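Local coordinates for DNA mismatch repair protein MUTS (PDB 1EWQ) that takes part in DNA mismatch repair, binding mismatched duplex DNA, and has a weak ATPase activity, at residues Asp29-Phe34 against Glu48-Ala53; Glu212-Leu217 against Phe241-Pro246; Ala317-Val322 against Ala532-Ala537. All blocks are in the same frame, centred on the assembly; numbering follows the deposited sequence.

Contact 1 (Asp29-Phe34 against Glu48-Ala53)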
loop_
_atom_site.group_PDB
_atom_site.type_symbol
_atom_site.label_atom_id
_atom_site.label_comp_id
_atom_site.label_asym_id
_atom_site.label_seq_id
_atom_site.Cartn_x
_atom_site.Cartn_y
_atom_site.Cartn_z
ATOM N N ASP C 29 -24.984 -3.380 4.807
ATOM C CA ASP C 29 -23.627 -2.846 4.780
ATOM C C ASP C 29 -22.545 -3.842 5.171
ATOM O O ASP C 29 -21.424 -3.452 5.505
ATOM C CB ASP C 29 -23.541 -1.615 5.676
ATOM C CG ASP C 29 -24.577 -0.565 5.314
ATOM O OD1 ASP C 29 -24.600 -0.124 4.138
ATOM O OD2 ASP C 29 -25.367 -0.183 6.210
ATOM N N TYR C 30 -22.882 -5.125 5.120
ATOM C CA TYR C 30 -21.925 -6.172 5.456
ATOM C C TYR C 30 -21.814 -7.142 4.297
ATOM O O TYR C 30 -22.751 -7.277 3.504
ATOM C CB TYR C 30 -22.379 -6.965 6.688
ATOM C CG TYR C 30 -22.491 -6.165 7.961
ATOM C CD1 TYR C 30 -23.484 -5.197 8.119
ATOM C CD2 TYR C 30 -21.601 -6.371 9.010
ATOM C CE1 TYR C 30 -23.582 -4.459 9.290
ATOM C CE2 TYR C 30 -21.691 -5.638 10.181
ATOM C CZ TYR C 30 -22.681 -4.686 10.312
ATOM O OH TYR C 30 -22.762 -3.953 11.465
ATOM N N LEU C 31 -20.667 -7.802 4.183
ATOM C CA LEU C 31 -20.499 -8.804 3.147
ATOM C C LEU C 31 -20.878 -10.076 3.877
ATOM O O LEU C 31 -20.209 -10.476 4.832
ATOM C CB LEU C 31 -19.053 -8.890 2.659
ATOM C CG LEU C 31 -18.857 -9.941 1.560
ATOM C CD1 LEU C 31 -19.804 -9.646 0.403
ATOM C CD2 LEU C 31 -17.419 -9.943 1.080
ATOM N N LEU C 32 -21.967 -10.697 3.439
ATOM C CA LEU C 32 -22.457 -11.910 4.071
ATOM C C LEU C 32 -21.765 -13.176 3.579
ATOM O O LEU C 32 -21.694 -13.434 2.374
ATOM C CB LEU C 32 -23.968 -12.018 3.859
ATOM C CG LEU C 32 -24.710 -13.064 4.693
ATOM C CD1 LEU C 32 -26.064 -12.516 5.090
ATOM C CD2 LEU C 32 -24.842 -14.359 3.918
ATOM N N LEU C 33 -21.244 -13.949 4.529
ATOM C CA LEU C 33 -20.567 -15.208 4.245
ATOM C C LEU C 33 -21.546 -16.282 4.681
ATOM O O LEU C 33 -21.731 -16.531 5.873
ATOM C CB LEU C 33 -19.254 -15.299 5.026
ATOM C CG LEU C 33 -18.241 -14.216 4.622
ATOM C CD1 LEU C 33 -16.973 -14.338 5.452
ATOM C CD2 LEU C 33 -17.911 -14.345 3.142
ATOM N N PHE C 34 -22.183 -16.894 3.689
ATOM C CA PHE C 34 -23.212 -17.908 3.888
ATOM C C PHE C 34 -22.645 -19.321 3.929
ATOM O O PHE C 34 -22.221 -19.866 2.902
ATOM C CB PHE C 34 -24.228 -17.779 2.750
ATOM C CG PHE C 34 -25.524 -18.491 2.987
ATOM C CD1 PHE C 34 -26.303 -18.200 4.105
ATOM C CD2 PHE C 34 -26.004 -19.403 2.050
ATOM C CE1 PHE C 34 -27.546 -18.805 4.286
ATOM C CE2 PHE C 34 -27.244 -20.014 2.216
ATOM C CZ PHE C 34 -28.020 -19.715 3.339
ATOM N N GLU C 48 -19.290 -12.139 -6.863
ATOM C CA GLU C 48 -18.361 -11.444 -7.742
ATOM C C GLU C 48 -17.399 -10.650 -6.869
ATOM O O GLU C 48 -16.185 -10.711 -7.053
ATOM C CB GLU C 48 -19.124 -10.507 -8.678
ATOM C CG GLU C 48 -20.305 -11.164 -9.364
ATOM C CD GLU C 48 -20.988 -10.259 -10.379
ATOM O OE1 GLU C 48 -21.318 -9.102 -10.042
ATOM O OE2 GLU C 48 -21.203 -10.714 -11.519
ATOM N N ARG C 49 -17.953 -9.908 -5.916
ATOM C CA ARG C 49 -17.144 -9.122 -4.992
ATOM C C ARG C 49 -16.110 -10.022 -4.321
ATOM O O ARG C 49 -14.907 -9.781 -4.417
ATOM C CB ARG C 49 -18.028 -8.512 -3.908
ATOM C CG ARG C 49 -18.967 -7.417 -4.373
ATOM C CD ARG C 49 -19.860 -6.986 -3.220
ATOM N NE ARG C 49 -20.571 -5.741 -3.492
ATOM C CZ ARG C 49 -19.980 -4.558 -3.629
ATOM N NH1 ARG C 49 -18.656 -4.459 -3.517
ATOM N NH2 ARG C 49 -20.710 -3.474 -3.876
ATOM N N LEU C 50 -16.601 -11.059 -3.645
ATOM C CA LEU C 50 -15.756 -12.013 -2.930
ATOM C C LEU C 50 -14.642 -12.582 -3.800
ATOM O O LEU C 50 -13.479 -12.596 -3.398
ATOM C CB LEU C 50 -16.603 -13.170 -2.386
ATOM C CG LEU C 50 -15.889 -14.185 -1.485
ATOM C CD1 LEU C 50 -15.560 -13.546 -0.139
ATOM C CD2 LEU C 50 -16.769 -15.405 -1.283
ATOM N N ALA C 51 -15.012 -13.053 -4.988
ATOM C CA ALA C 51 -14.070 -13.643 -5.930
ATOM C C ALA C 51 -12.911 -12.718 -6.271
ATOM O O ALA C 51 -11.750 -13.120 -6.194
ATOM C CB ALA C 51 -14.800 -14.054 -7.207
ATOM N N ARG C 52 -13.211 -11.479 -6.648
ATOM C CA ARG C 52 -12.141 -10.557 -6.999
ATOM C C ARG C 52 -11.389 -10.056 -5.771
ATOM O O ARG C 52 -10.163 -9.920 -5.799
ATOM C CB ARG C 52 -12.679 -9.372 -7.805
ATOM C CG ARG C 52 -13.318 -8.262 -7.008
ATOM C CD ARG C 52 -13.541 -7.055 -7.917
ATOM N NE ARG C 52 -14.443 -7.362 -9.025
ATOM C CZ ARG C 52 -15.772 -7.339 -8.941
ATOM N NH1 ARG C 52 -16.364 -7.013 -7.795
ATOM N NH2 ARG C 52 -16.515 -7.647 -10.002
ATOM N N ALA C 53 -12.123 -9.792 -4.695
ATOM C CA ALA C 53 -11.512 -9.314 -3.462
ATOM C C ALA C 53 -10.413 -10.257 -2.983
ATOM O O ALA C 53 -9.365 -9.810 -2.520
ATOM C CB ALA C 53 -12.571 -9.164 -2.381
#
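Strand 31-34 and helix 48-53 cross almost at a right angle, 92° between their N-to-C directions, with their axes 10.2 Å apart at closest approach. The CA atoms of Leu-31 and Leu-50 are the nearest pair, at 8.4 Å. The contact is apolar and small. Leu-50 reaches out from the helix with CG anti to its backbone N (chi1 -174°), which carries CD1 down to the strand. This one methyl meets two leucines of the strand. CD1 of Leu-50 lies 4.2 Å from CD2 of Leu-31 and 4.1 Å from CD2 of Leu-33. The Leu-33 and Leu-50 side chains run across each other at about a right angle. Their methyl carbons do the touching. At the exposed side, CD of Arg-49 is 4.5 Å from CD1 of Leu-31, a loose aliphatic touch. Helix 44-54 packs here on the mixed sheet of MutS domain I. Strand 31-36 lies between strands 39-43 and 92-97, with backbone bonds from Leu-31 and Leu-33 to Ala-93. Leu-50 also touches Cys-42, and Leu-31 touches Phe-90 and Leu-92. Leu-32 and Phe-34 pack against helix 15-26.

Contact 2 (Glu212-Leu217 against Phe241-Pro246)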
loop_
_atom_site.group_PDB
_atom_site.type_symbol
_atom_site.label_atom_id
_atom_site.label_comp_id
_atom_site.label_asym_id
_atom_site.label_seq_id
_atom_site.Cartn_x
_atom_site.Cartn_y
_atom_site.Cartn_z
ATOM N N GLU C 212 -27.282 6.370 33.287
ATOM C CA GLU C 212 -27.449 7.712 33.838
ATOM C C GLU C 212 -26.282 8.624 33.472
ATOM O O GLU C 212 -25.246 8.159 32.984
ATOM C CB GLU C 212 -27.533 7.642 35.365
ATOM C CG GLU C 212 -26.159 7.440 36.022
ATOM C CD GLU C 212 -26.230 7.285 37.531
ATOM O OE1 GLU C 212 -26.805 8.177 38.198
ATOM O OE2 GLU C 212 -25.703 6.270 38.041
ATOM N N GLY C 213 -26.456 9.918 33.739
ATOM C CA GLY C 213 -25.414 10.886 33.463
ATOM C C GLY C 213 -25.744 11.859 32.348
ATOM O O GLY C 213 -26.891 11.923 31.901
ATOM N N PRO C 214 -24.748 12.630 31.869
ATOM C CA PRO C 214 -24.953 13.605 30.793
ATOM C C PRO C 214 -25.593 12.897 29.604
ATOM O O PRO C 214 -25.243 11.750 29.306
ATOM C CB PRO C 214 -23.534 14.080 30.479
ATOM C CG PRO C 214 -22.813 13.888 31.756
ATOM C CD PRO C 214 -23.325 12.554 32.234
ATOM N N LEU C 215 -26.526 13.572 28.933
ATOM C CA LEU C 215 -27.218 12.995 27.780
ATOM C C LEU C 215 -26.225 12.536 26.715
ATOM O O LEU C 215 -26.258 11.381 26.276
ATOM C CB LEU C 215 -28.174 14.028 27.163
ATOM C CG LEU C 215 -29.451 13.582 26.433
ATOM C CD1 LEU C 215 -29.643 14.426 25.174
ATOM C CD2 LEU C 215 -29.399 12.109 26.079
ATOM N N ALA C 216 -25.348 13.444 26.294
ATOM C CA ALA C 216 -24.357 13.122 25.265
ATOM C C ALA C 216 -23.639 11.800 25.538
ATOM O O ALA C 216 -23.467 10.987 24.633
ATOM C CB ALA C 216 -23.334 14.252 25.142
ATOM N N LEU C 217 -23.233 11.588 26.786
ATOM C CA LEU C 217 -22.516 10.365 27.155
ATOM C C LEU C 217 -23.424 9.142 27.159
ATOM O O LEU C 217 -23.028 8.072 26.709
ATOM C CB LEU C 217 -21.850 10.531 28.530
ATOM C CG LEU C 217 -20.854 9.431 28.918
ATOM C CD1 LEU C 217 -19.771 9.330 27.848
ATOM C CD2 LEU C 217 -20.226 9.747 30.272
ATOM N N PHE C 241 -18.080 0.824 33.784
ATOM C CA PHE C 241 -17.889 1.997 32.948
ATOM C C PHE C 241 -17.159 3.107 33.692
ATOM O O PHE C 241 -17.458 3.391 34.846
ATOM C CB PHE C 241 -19.221 2.562 32.454
ATOM C CG PHE C 241 -19.066 3.766 31.565
ATOM C CD1 PHE C 241 -18.810 3.618 30.203
ATOM C CD2 PHE C 241 -19.156 5.050 32.086
ATOM C CE1 PHE C 241 -18.649 4.733 29.377
ATOM C CE2 PHE C 241 -18.995 6.173 31.268
ATOM C CZ PHE C 241 -18.743 6.015 29.912
ATOM N N ARG C 242 -16.213 3.742 33.011
ATOM C CA ARG C 242 -15.468 4.836 33.603
ATOM C C ARG C 242 -15.752 6.177 32.949
ATOM O O ARG C 242 -15.445 6.397 31.777
ATOM C CB ARG C 242 -13.971 4.571 33.537
ATOM C CG ARG C 242 -13.483 3.536 34.524
ATOM C CD ARG C 242 -12.084 3.903 34.977
ATOM N NE ARG C 242 -11.163 3.943 33.854
ATOM C CZ ARG C 242 -10.335 4.951 33.591
ATOM N NH1 ARG C 242 -10.309 6.020 34.376
ATOM N NH2 ARG C 242 -9.527 4.883 32.539
ATOM N N PHE C 243 -16.348 7.068 33.725
ATOM C CA PHE C 243 -16.635 8.420 33.277
ATOM C C PHE C 243 -15.413 9.172 33.807
ATOM O O PHE C 243 -15.370 9.545 34.983
ATOM C CB PHE C 243 -17.914 8.919 33.950
ATOM C CG PHE C 243 -18.314 10.313 33.561
ATOM C CD1 PHE C 243 -19.341 10.964 34.244
ATOM C CD2 PHE C 243 -17.668 10.983 32.526
ATOM C CE1 PHE C 243 -19.712 12.255 33.905
ATOM C CE2 PHE C 243 -18.031 12.271 32.179
ATOM C CZ PHE C 243 -19.055 12.913 32.868
ATOM N N TYR C 244 -14.407 9.364 32.955
ATOM C CA TYR C 244 -13.179 10.027 33.382
ATOM C C TYR C 244 -13.087 11.512 33.042
ATOM O O TYR C 244 -13.992 12.084 32.429
ATOM C CB TYR C 244 -11.961 9.277 32.814
ATOM C CG TYR C 244 -11.802 9.360 31.311
ATOM C CD1 TYR C 244 -10.963 10.312 30.736
ATOM C CD2 TYR C 244 -12.499 8.492 30.457
ATOM C CE1 TYR C 244 -10.815 10.407 29.356
ATOM C CE2 TYR C 244 -12.362 8.579 29.068
ATOM C CZ TYR C 244 -11.514 9.540 28.534
ATOM O OH TYR C 244 -11.347 9.640 27.182
ATOM N N ASP C 245 -11.987 12.126 33.463
ATOM C CA ASP C 245 -11.748 13.537 33.216
ATOM C C ASP C 245 -10.370 13.752 32.603
ATOM O O ASP C 245 -9.355 13.596 33.275
ATOM C CB ASP C 245 -11.854 14.320 34.523
ATOM C CG ASP C 245 -11.604 15.804 34.336
ATOM O OD1 ASP C 245 -11.446 16.264 33.176
ATOM O OD2 ASP C 245 -11.571 16.512 35.362
ATOM N N PRO C 246 -10.321 14.119 31.310
ATOM C CA PRO C 246 -9.039 14.349 30.635
ATOM C C PRO C 246 -8.281 15.512 31.264
ATOM O O PRO C 246 -7.056 15.584 31.188
ATOM C CB PRO C 246 -9.453 14.616 29.190
ATOM C CG PRO C 246 -10.827 15.220 29.339
ATOM C CD PRO C 246 -11.448 14.339 30.391
#
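Leu-217 lays its CD2 methyl over one face of the Phe-243 ring in a CH-pi contact. Leu-217 CD2 is 3.8 Å from the Phe-243 ring centroid and 18° off the ring normal. It is offset toward the rim of the face, with Leu-217 CD2 3.6 Å from Phe-243 CD2. The same Leu-217 CD2 lies 3.9 Å from CE2 of Phe-241; the one methyl touches both rings. The other branch also reaches Phe-241, with Leu-217 CD1 4.0 Å from Phe-241 CZ. A chi1 of -169° swings the Leu-217 fork away from its own backbone N, from the first turn of helix 215-232 to the two phenylalanines. Strand 242-243 is an edge strand of a six-stranded mixed sheet and runs parallel to strand 154-160. The sheet is consistent with the RNase H-like fold of MutS domain II. The contact joins the start of a helix to the sheet margin. With an alanine here the fork is gone, and the Phe-243 face would probably lose its CH-pi partner and a gap open beside Phe-241. Pro-214, at the N-cap position before the helix, adds a second apolar touch. Pro-214 CD is 4.0 Å from Phe-243 CE1. Phe-241 also meets Phe-155 edge-to-face and forms a cation-pi contact with Arg-221.

Contact 3 (Ala317-Val322 against Ala532-Ala537)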
loop_
_atom_site.group_PDB
_atom_site.type_symbol
_atom_site.label_atom_id
_atom_site.label_comp_id
_atom_site.label_asym_id
_atom_site.label_seq_id
_atom_site.Cartn_x
_atom_site.Cartn_y
_atom_site.Cartn_z
ATOM N N ALA C 317 18.940 -9.501 38.743
ATOM C CA ALA C 317 18.562 -10.904 38.648
ATOM C C ALA C 317 17.037 -11.049 38.648
ATOM O O ALA C 317 16.465 -11.713 37.787
ATOM C CB ALA C 317 19.186 -11.692 39.817
ATOM N N LEU C 318 16.386 -10.415 39.612
ATOM C CA LEU C 318 14.937 -10.467 39.721
ATOM C C LEU C 318 14.261 -9.918 38.464
ATOM O O LEU C 318 13.289 -10.494 37.960
ATOM C CB LEU C 318 14.483 -9.659 40.932
ATOM C CG LEU C 318 12.975 -9.577 41.145
ATOM C CD1 LEU C 318 12.399 -10.985 41.340
ATOM C CD2 LEU C 318 12.689 -8.701 42.352
ATOM N N ARG C 319 14.784 -8.799 37.971
ATOM C CA ARG C 319 14.246 -8.160 36.781
ATOM C C ARG C 319 14.289 -9.084 35.567
ATOM O O ARG C 319 13.283 -9.259 34.875
ATOM C CB ARG C 319 15.021 -6.881 36.452
ATOM C CG ARG C 319 14.419 -6.113 35.276
ATOM C CD ARG C 319 15.300 -4.957 34.830
ATOM N NE ARG C 319 16.556 -5.419 34.251
ATOM C CZ ARG C 319 17.753 -5.166 34.768
ATOM N NH1 ARG C 319 17.857 -4.455 35.884
ATOM N NH2 ARG C 319 18.842 -5.610 34.163
ATOM N N GLU C 320 15.456 -9.661 35.298
ATOM C CA GLU C 320 15.604 -10.545 34.147
ATOM C C GLU C 320 14.813 -11.840 34.353
ATOM O O GLU C 320 14.277 -12.417 33.398
ATOM C CB GLU C 320 17.088 -10.857 33.903
ATOM C CG GLU C 320 17.956 -9.624 33.609
ATOM C CD GLU C 320 17.509 -8.875 32.361
ATOM O OE1 GLU C 320 17.012 -9.534 31.416
ATOM O OE2 GLU C 320 17.667 -7.635 32.323
ATOM N N GLY C 321 14.741 -12.291 35.602
ATOM C CA GLY C 321 14.001 -13.501 35.907
ATOM C C GLY C 321 12.525 -13.327 35.607
ATOM O O GLY C 321 11.903 -14.173 34.955
ATOM N N VAL C 322 11.961 -12.224 36.085
ATOM C CA VAL C 322 10.548 -11.936 35.857
ATOM C C VAL C 322 10.267 -11.830 34.356
ATOM O O VAL C 322 9.301 -12.416 33.858
ATOM C CB VAL C 322 10.134 -10.628 36.578
ATOM C CG1 VAL C 322 8.790 -10.137 36.073
ATOM C CG2 VAL C 322 10.060 -10.880 38.074
ATOM N N ALA C 532 10.017 -3.530 32.399
ATOM C CA ALA C 532 10.336 -3.079 31.046
ATOM C C ALA C 532 10.975 -1.688 31.028
ATOM O O ALA C 532 11.931 -1.445 30.290
ATOM C CB ALA C 532 9.081 -3.082 30.185
ATOM N N LEU C 533 10.437 -0.775 31.827
ATOM C CA LEU C 533 10.982 0.576 31.879
ATOM C C LEU C 533 12.360 0.527 32.526
ATOM O O LEU C 533 13.232 1.339 32.196
ATOM C CB LEU C 533 10.055 1.506 32.675
ATOM C CG LEU C 533 8.692 1.797 32.023
ATOM C CD1 LEU C 533 7.822 2.635 32.945
ATOM C CD2 LEU C 533 8.911 2.528 30.712
ATOM N N ALA C 534 12.559 -0.424 33.443
ATOM C CA ALA C 534 13.853 -0.565 34.102
ATOM C C ALA C 534 14.842 -1.101 33.081
ATOM O O ALA C 534 15.994 -0.674 33.043
ATOM C CB ALA C 534 13.762 -1.525 35.301
ATOM N N GLU C 535 14.374 -2.034 32.257
ATOM C CA GLU C 535 15.189 -2.644 31.214
ATOM C C GLU C 535 15.723 -1.570 30.265
ATOM O O GLU C 535 16.915 -1.540 29.954
ATOM C CB GLU C 535 14.349 -3.639 30.419
ATOM C CG GLU C 535 15.146 -4.671 29.646
ATOM C CD GLU C 535 15.804 -5.699 30.558
ATOM O OE1 GLU C 535 15.437 -5.760 31.746
ATOM O OE2 GLU C 535 16.679 -6.450 30.091
ATOM N N VAL C 536 14.828 -0.704 29.798
ATOM C CA VAL C 536 15.188 0.374 28.890
ATOM C C VAL C 536 16.159 1.328 29.577
ATOM O O VAL C 536 17.137 1.772 28.982
ATOM C CB VAL C 536 13.930 1.180 28.452
ATOM C CG1 VAL C 536 14.347 2.512 27.826
ATOM C CG2 VAL C 536 13.120 0.379 27.462
ATOM N N ALA C 537 15.866 1.645 30.831
ATOM C CA ALA C 537 16.700 2.559 31.599
ATOM C C ALA C 537 18.136 2.025 31.716
ATOM O O ALA C 537 19.100 2.777 31.556
ATOM C CB ALA C 537 16.093 2.769 32.985
#
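Arg-319 NE donates to OE1 of Glu-535 at 2.8 Å, a salt bridge between two helices. The three residues Arg-319, Glu-320 and Glu-535 form a salt-bridge network within the mainly helical MutS domain III. The Arg-319 to Glu-535 bond is bent, 132° at the hydrogen, and NE comes to OE1 from above the carboxylate plane. Arg-319 also grips its helix neighbour side-on. Glu-320 OE2 accepts from Arg-319 NE at 3.1 Å and from Arg-319 NH2 at 3.0 Å, the latter on its anti lone pair. The two carboxylates come close: OE2 of Glu-320 lies 2.7 Å from OE2 of Glu-535. Arg-323 makes a further salt bridge to Glu-535 OE1, which would help offset the negative charge. Arg-319 NH1 bonds to the carbonyl oxygen of Phe-312. The axes of segments 317-322 and 532-537, on helices 316-326 and 514-540, come within 10.4 Å and cross at -120°. Farther out, Ala-534 turns its methyl to the arginine chain and also touches Phe-312 and Val-313 of helix 299-314. The extended first two torsions of Arg-319 carry its CD to 3.8 Å from CB of Ala-534. The bend at chi3 (67°) then turns Arg-319 NE toward Glu-535 OE1.

Overall arrangement
The three contacts follow one another along the chain and do not touch. Contact 1 is the one near the bound DNA, with its nearest atom about 7 Å away. Contacts 2 and 3 lie far from the duplex, about 41 Å and 39 Å by nearest atoms. Contacts 1 and 2 are about 19 Å apart by nearest atoms, with their centres 38 Å apart. Contacts 2 and 3 come within about 17 Å of each other by nearest atoms. Contacts 1 and 3 lie on opposite sides of the chain's centre, with their centres 48 Å apart. All three lie away from the predicted ATP site at Gly-583 to Ser-590.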